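PDB 2AFB: 2-keto-3-deoxygluconate kinase from Thermotoga maritima, which catalyses the ATP-dependent phosphorylation of 2-keto-3-deoxygluconate to its 6-phosphate, as a sugar kinase of the pfkB family. Local coordinates for the interface of chains A and B. Numbering follows the deposited sequence. Chains: chain A/B, 2-keto-3-deoxygluconate kinase.

The interface of chains A and B. Residues chain A 96, 99, 116; chain B 96, 99, 116.
A:Arg96 reaches across the two-fold interface of chains A and B and takes the carboxylate of B:Asp116 side-on, one nitrogen to each oxygen. Its NE gives a nearly straight bond (168° at the hydrogen) to B:Asp116 OD1 at 2.7 Å, and NH2 binds OD2 at 2.9 Å, both on syn lone pairs. The side chains cross at about a right angle, yet guanidinium and carboxylate lie nearly coplanar, 27° apart. A bend at chi3 (-68°) turns the guanidinium of A:Arg96 so that its far end faces its own chain. There NH1 and NH2 both donate to the backbone O of A:Asp116, each at 3.0 Å, from one face of the carbonyl plane; held along its NE/NH2 edge and at its NH1/NH2 end, with NH2 serving both, the group probably has little freedom to rotate. An alanine here would probably leave the carboxylate of B:Asp116 without this charged mate and the carbonyl of A:Asp116 without these two donors. In the twin, B:Arg96 is modelled with another turn, NH1 bonding A:Asp116 OD2 at 2.7 Å; its crowded fit makes the difference between the copies doubtful. The two arginine side chains run past each other in opposite directions, their guanidinium planes well turned from each other, and their charge probably offsets the repulsion between the two OD2 atoms of A:Asp116 and B:Asp116, 4.5 Å apart. Against this close-knit polar cluster the apolar part is slight: A:Ile99 and B:Ile99 meet tip to tip, CD1 to CD1 at 3.7 Å, each burying little surface. In each subunit the arginine lies in the loop before strand 99-103, which begins with the isoleucine, and the aspartate ends strand 112-116; the patch joins strand ends at the centre of the probable dimer, between the kinase bodies.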
# COMPACT_ATOMS: atom_id res chain seq x y z
N ARG A 96 26.09 -13.32 3.82
CA ARG A 96 24.89 -12.54 4.02
C ARG A 96 25.22 -11.05 4.02
O ARG A 96 26.37 -10.65 4.25
CB ARG A 96 24.20 -12.87 5.35
CG ARG A 96 24.94 -12.37 6.61
CD ARG A 96 24.36 -12.99 7.88
NE ARG A 96 23.00 -12.53 8.16
CZ ARG A 96 22.71 -11.40 8.79
NH1 ARG A 96 23.66 -10.60 9.28
NH2 ARG A 96 21.45 -11.08 8.96
N ILE A 99 21.68 -6.54 8.36
CA ILE A 99 20.36 -5.99 8.40
C ILE A 99 20.13 -5.20 9.68
O ILE A 99 20.63 -5.59 10.74
CB ILE A 99 19.26 -7.13 8.42
CG1 ILE A 99 19.44 -8.07 7.23
CG2 ILE A 99 17.89 -6.49 8.49
CD1 ILE A 99 18.46 -9.28 7.26
N ASP A 116 20.81 -6.86 13.19
CA ASP A 116 21.06 -8.23 12.73
C ASP A 116 22.18 -8.21 11.68
O ASP A 116 21.97 -8.50 10.50
CB ASP A 116 19.76 -8.74 12.16
CG ASP A 116 19.77 -10.23 11.88
OD1 ASP A 116 20.66 -10.95 12.43
OD2 ASP A 116 18.91 -10.66 11.09
N ARG B 96 19.08 -13.92 17.59
CA ARG B 96 18.29 -13.54 16.44
C ARG B 96 17.34 -14.59 15.99
O ARG B 96 17.42 -15.74 16.39
CB ARG B 96 19.19 -13.17 15.25
CG ARG B 96 20.00 -14.28 14.58
CD ARG B 96 20.65 -13.63 13.34
NE ARG B 96 20.48 -14.54 12.26
CZ ARG B 96 19.83 -14.39 11.13
NH1 ARG B 96 19.31 -13.27 10.65
NH2 ARG B 96 19.79 -15.46 10.40
N ILE B 99 15.67 -15.94 9.04
CA ILE B 99 14.96 -15.22 8.01
C ILE B 99 15.09 -15.99 6.71
O ILE B 99 16.14 -16.56 6.40
CB ILE B 99 15.58 -13.78 7.78
CG1 ILE B 99 15.56 -12.97 9.08
CG2 ILE B 99 14.84 -13.01 6.66
CD1 ILE B 99 16.14 -11.58 8.98
N ASP B 116 18.59 -16.83 5.23
CA ASP B 116 19.38 -16.14 6.17
C ASP B 116 19.03 -16.61 7.60
O ASP B 116 18.56 -15.85 8.43
CB ASP B 116 19.14 -14.66 6.02
CG ASP B 116 20.12 -13.80 6.85
OD1 ASP B 116 21.22 -14.30 7.25
OD2 ASP B 116 19.78 -12.61 7.09